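Local coordinates for protein carboxyl esterase NP (PDB 4CCW) that catalyses the hydrolysis of carboxylic esters to an alcohol and a carboxylate, as a member of the alpha/beta hydrolase superfamily, at residues S34-S38 with D116-I120; R40-H45 with K94-L100. All coordinates share one frame; numbering follows the deposited sequence.

Contact 1: S34-S38 with D116-I120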
# COMPACT_ATOMS: atom_id res chain seq x y z
N SER A 34 1.38 18.11 2.04
CA SER A 34 1.29 17.44 0.75
C SER A 34 2.25 18.10 -0.21
O SER A 34 2.35 19.33 -0.25
CB SER A 34 -0.13 17.55 0.20
OG SER A 34 -1.03 16.78 0.97
N PHE A 35 2.97 17.29 -0.98
CA PHE A 35 3.92 17.81 -1.96
C PHE A 35 4.23 16.77 -3.03
O PHE A 35 3.86 15.60 -2.91
CB PHE A 35 5.20 18.32 -1.28
CG PHE A 35 6.00 17.25 -0.58
CD1 PHE A 35 5.67 16.84 0.71
CD2 PHE A 35 7.10 16.68 -1.20
CE1 PHE A 35 6.41 15.87 1.36
CE2 PHE A 35 7.85 15.70 -0.56
CZ PHE A 35 7.50 15.30 0.72
N TYR A 36 4.91 17.22 -4.08
CA TYR A 36 5.27 16.34 -5.18
C TYR A 36 6.78 16.16 -5.28
O TYR A 36 7.56 17.08 -5.02
CB TYR A 36 4.69 16.86 -6.50
CG TYR A 36 3.20 16.67 -6.64
CD1 TYR A 36 2.67 15.50 -7.18
CD2 TYR A 36 2.30 17.67 -6.23
CE1 TYR A 36 1.30 15.32 -7.31
CE2 TYR A 36 0.93 17.50 -6.36
CZ TYR A 36 0.43 16.33 -6.90
OH TYR A 36 -0.94 16.13 -7.03
N ILE A 37 7.17 14.95 -5.65
CA ILE A 37 8.56 14.58 -5.89
C ILE A 37 8.68 14.12 -7.33
O ILE A 37 7.93 13.27 -7.78
CB ILE A 37 8.99 13.45 -4.93
CG1 ILE A 37 9.36 14.03 -3.57
CG2 ILE A 37 10.17 12.67 -5.50
CD1 ILE A 37 9.34 12.99 -2.47
N SER A 38 9.63 14.70 -8.06
CA SER A 38 9.90 14.31 -9.43
C SER A 38 10.68 13.00 -9.45
O SER A 38 11.68 12.85 -8.76
CB SER A 38 10.67 15.41 -10.16
OG SER A 38 10.89 15.07 -11.51
N ASP A 116 15.83 8.64 -2.84
CA ASP A 116 16.93 9.58 -3.11
C ASP A 116 16.49 11.04 -2.97
O ASP A 116 17.20 11.86 -2.36
CB ASP A 116 17.53 9.33 -4.51
CG ASP A 116 18.26 8.00 -4.62
OD1 ASP A 116 18.59 7.37 -3.58
OD2 ASP A 116 18.53 7.58 -5.77
N ASN A 117 15.32 11.35 -3.51
CA ASN A 117 14.77 12.71 -3.49
C ASN A 117 14.27 13.20 -2.13
O ASN A 117 14.17 14.41 -1.91
CB ASN A 117 13.67 12.84 -4.55
CG ASN A 117 14.20 12.64 -5.96
OD1 ASN A 117 15.40 12.41 -6.15
ND2 ASN A 117 13.33 12.71 -6.94
N LEU A 118 13.98 12.26 -1.24
CA LEU A 118 13.64 12.57 0.14
C LEU A 118 14.89 12.56 1.03
O LEU A 118 14.82 12.89 2.22
CB LEU A 118 12.61 11.57 0.68
CG LEU A 118 11.17 11.76 0.21
CD1 LEU A 118 10.31 10.54 0.48
CD2 LEU A 118 10.56 13.02 0.83
N GLY A 119 16.02 12.17 0.45
CA GLY A 119 17.30 12.17 1.18
C GLY A 119 17.41 11.01 2.14
O GLY A 119 18.16 11.07 3.12
N ILE A 120 16.66 9.94 1.87
CA ILE A 120 16.68 8.75 2.69
C ILE A 120 17.92 7.91 2.38
O ILE A 120 18.27 7.71 1.20
CB ILE A 120 15.36 7.94 2.55
CG1 ILE A 120 14.19 8.73 3.16
CG2 ILE A 120 15.50 6.58 3.22
CD1 ILE A 120 12.81 8.22 2.78
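Leu118, which meets Phe35 and Ile37 across this contact, lies in a helix end closed by a backbone bond from Gly119 N to Asp116 O (3.1 Å). Gly119 has positive phi (76°) and completes a Schellman motif, an example of how a chain can turn away from its helix, here at Gly119, while Asn117 and Leu118 still touch a neighbouring strand. Leu118 and Ile37 form the centre of the apolar contact. The CD2 methyl of Leu118 lies between two strand residues, touching the rim of the Phe35 ring in its plane at CZ (3.8 Å) and meeting Ile37 CD1 at 3.5 Å. Ile37 and Leu118 cross at about a right angle, and Ile37 CD1 presses on the Leu118 CG branch point more tightly than carbon atoms usually approach. With CG1 beside its own backbone N (chi1 -81°) and CD1 extended beyond it, Ile37 carries that methyl out to the leucine. Its other branch, CG2, packs against Asn117 CB at 3.6 Å. The very short approach of Asn117 ND2 to Ser38 O is poorly angled and doubtful. An alanine at Ile37 would lose both branches and would probably open a gap beside Leu118 CG and Asn117 CB, leaving the leucine with Phe35 alone of the strand's side chains described here. Strand 32-39 is itself held by backbone hydrogen bonding that pairs Phe35 with Val46 of strand 42-49. Arg145 joins the helix end to the chain just ahead of strand 146-152 through a salt bridge to Asp116 and a bond to Ile120 O. Leu118 also touches Tyr84 of strand 82-86, so the end of helix 104-118 touches both strand 32-39 and strand 82-86 of the sheet.

Contact 2: R40-H45 with K94-L100; sequences RFGQTH and KSIPENL
The His45 ring carries the Lys94 chain over one face: CD sits 3.7 Å from the ring centroid, 13° off the normal, a CH-pi contact. The two side chains run alongside, pointing the same way, with Lys94 extended beyond CG and His45 CG anti to its backbone N (chi1 -170°). Tyr36 meets the same histidine edge-to-face. The Phe41 ring has Arg40 CG over one face, offset toward the rim; at its edge lie Glu98 O, in the ring plane, and Asn99 O, near CD1 (3.3 Å), while Leu100 CD1 comes in obliquely. Between these ends the backbones are joined by Ile96 N to Gln43 O (2.8 Å, nearly straight at 174°) and Glu98 N to Phe41 O (2.9 Å), the latter donor standing well above the carbonyl plane. A water accepts from Gln43 N (2.8 Å) and donates to Ile96 O and Glu98 OE2, tying a carboxylate to the strand edges. Gly42 CA lies close to Ile96 O in a CA-H...O contact (3.4 Å). Ser95 OG takes the N-H of His45 (3.0 Å) and bonds to Asp87 O as well, so this buried hydroxyl is used twice. Lys94 NZ, bound by Asn22, stands near His45 NE2, and its charge would probably disfavour protonation of the histidine.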
# COMPACT_ATOMS: atom_id res chain seq x y z
N ARG A 40 11.76 9.49 -12.31
CA ARG A 40 11.96 9.19 -13.74
C ARG A 40 10.66 8.68 -14.37
O ARG A 40 10.53 8.63 -15.60
CB ARG A 40 13.10 8.19 -13.95
CG ARG A 40 12.77 6.74 -13.59
CD ARG A 40 14.00 5.84 -13.62
NE ARG A 40 14.80 5.97 -12.40
CZ ARG A 40 15.94 5.33 -12.19
NH1 ARG A 40 16.44 4.50 -13.11
NH2 ARG A 40 16.59 5.51 -11.05
N PHE A 41 9.71 8.29 -13.52
CA PHE A 41 8.39 7.85 -13.98
C PHE A 41 7.26 8.79 -13.57
O PHE A 41 6.08 8.41 -13.63
CB PHE A 41 8.12 6.40 -13.58
CG PHE A 41 9.10 5.42 -14.17
CD1 PHE A 41 9.19 5.26 -15.55
CD2 PHE A 41 9.93 4.67 -13.35
CE1 PHE A 41 10.10 4.36 -16.10
CE2 PHE A 41 10.84 3.78 -13.89
CZ PHE A 41 10.93 3.62 -15.26
N GLY A 42 7.61 10.02 -13.19
CA GLY A 42 6.60 11.06 -13.05
C GLY A 42 6.46 11.63 -11.65
O GLY A 42 7.10 11.15 -10.70
N GLN A 43 5.62 12.66 -11.54
CA GLN A 43 5.44 13.38 -10.28
C GLN A 43 4.67 12.54 -9.27
O GLN A 43 3.54 12.09 -9.54
CB GLN A 43 4.73 14.72 -10.51
CG GLN A 43 5.46 15.66 -11.47
CD GLN A 43 6.67 16.33 -10.86
OE1 GLN A 43 6.87 16.31 -9.65
NE2 GLN A 43 7.48 16.96 -11.70
N THR A 44 5.29 12.36 -8.11
CA THR A 44 4.80 11.44 -7.09
C THR A 44 4.35 12.21 -5.86
O THR A 44 5.11 12.99 -5.29
CB THR A 44 5.92 10.44 -6.73
OG1 THR A 44 6.25 9.69 -7.90
CG2 THR A 44 5.49 9.48 -5.64
N HIS A 45 3.10 12.00 -5.47
CA HIS A 45 2.50 12.71 -4.36
C HIS A 45 2.89 12.08 -3.04
O HIS A 45 2.88 10.85 -2.90
CB HIS A 45 0.99 12.77 -4.54
CG HIS A 45 0.29 13.70 -3.58
ND1 HIS A 45 -0.30 13.27 -2.45
CD2 HIS A 45 0.12 15.08 -3.60
CE1 HIS A 45 -0.82 14.32 -1.79
NE2 HIS A 45 -0.56 15.42 -2.49
N LYS A 94 -3.02 10.57 -6.42
CA LYS A 94 -2.54 11.88 -6.89
C LYS A 94 -1.20 11.83 -7.63
O LYS A 94 -0.76 12.85 -8.18
CB LYS A 94 -2.47 12.86 -5.72
CG LYS A 94 -3.79 13.50 -5.30
CD LYS A 94 -3.51 14.72 -4.42
CE LYS A 94 -4.77 15.49 -4.09
NZ LYS A 94 -4.45 16.81 -3.45
N SER A 95 -0.53 10.68 -7.64
CA SER A 95 0.69 10.54 -8.45
C SER A 95 0.38 10.51 -9.94
O SER A 95 -0.68 10.03 -10.36
CB SER A 95 1.49 9.31 -8.03
OG SER A 95 2.04 9.55 -6.76
N ILE A 96 1.27 11.08 -10.74
CA ILE A 96 1.02 11.22 -12.19
C ILE A 96 2.06 10.45 -13.02
O ILE A 96 3.21 10.89 -13.15
CB ILE A 96 0.92 12.70 -12.65
CG1 ILE A 96 -0.02 13.51 -11.74
CG2 ILE A 96 0.45 12.80 -14.10
CD1 ILE A 96 -0.13 14.98 -12.10
N PRO A 97 1.67 9.30 -13.58
CA PRO A 97 2.63 8.45 -14.28
C PRO A 97 3.04 9.01 -15.64
O PRO A 97 2.20 9.53 -16.37
CB PRO A 97 1.88 7.13 -14.46
CG PRO A 97 0.44 7.50 -14.45
CD PRO A 97 0.31 8.71 -13.57
N GLU A 98 4.33 8.92 -15.94
CA GLU A 98 4.85 9.23 -17.26
C GLU A 98 5.77 8.11 -17.72
O GLU A 98 6.61 7.65 -16.94
CB GLU A 98 5.64 10.54 -17.25
CG GLU A 98 4.83 11.79 -16.96
CD GLU A 98 5.68 13.04 -17.07
OE1 GLU A 98 6.00 13.46 -18.20
OE2 GLU A 98 6.02 13.62 -16.02
N ASN A 99 5.61 7.71 -18.98
CA ASN A 99 6.42 6.66 -19.60
C ASN A 99 6.66 5.44 -18.72
O ASN A 99 7.80 5.00 -18.51
CB ASN A 99 7.74 7.25 -20.14
CG ASN A 99 7.53 8.21 -21.30
OD1 ASN A 99 6.59 8.06 -22.09
ND2 ASN A 99 8.40 9.20 -21.41
N LEU A 100 5.57 4.89 -18.19
CA LEU A 100 5.62 3.80 -17.23
C LEU A 100 5.23 2.46 -17.87
O LEU A 100 4.05 2.23 -18.17
CB LEU A 100 4.72 4.11 -16.03
CG LEU A 100 4.52 3.11 -14.89
CD1 LEU A 100 5.76 2.99 -14.01
CD2 LEU A 100 3.33 3.53 -14.05
O HOH W 1 4.08 13.51 -13.75

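The two contacts illustrate nesting along a chain: residues 34-38 come first, then 40-45, 94-100 and finally 116-120, so contact 2 lies inside the loop that contact 1 closes. Their centres are 12 Å apart, on the same side of the chain's centre. Strands 32-39 and 42-49 are consecutive antiparallel neighbours in the mixed sheet, and Ile37 O probably accepts from Thr44 N at 2.8 Å between them. Later in the chain, strand 96-97 leads into helix 104-118. Contact 2 thus adds a short, weakly bonded strand beside 42-49, and contact 1 sets a helix end against strand 32-39, both away from the ligand pocket and His273.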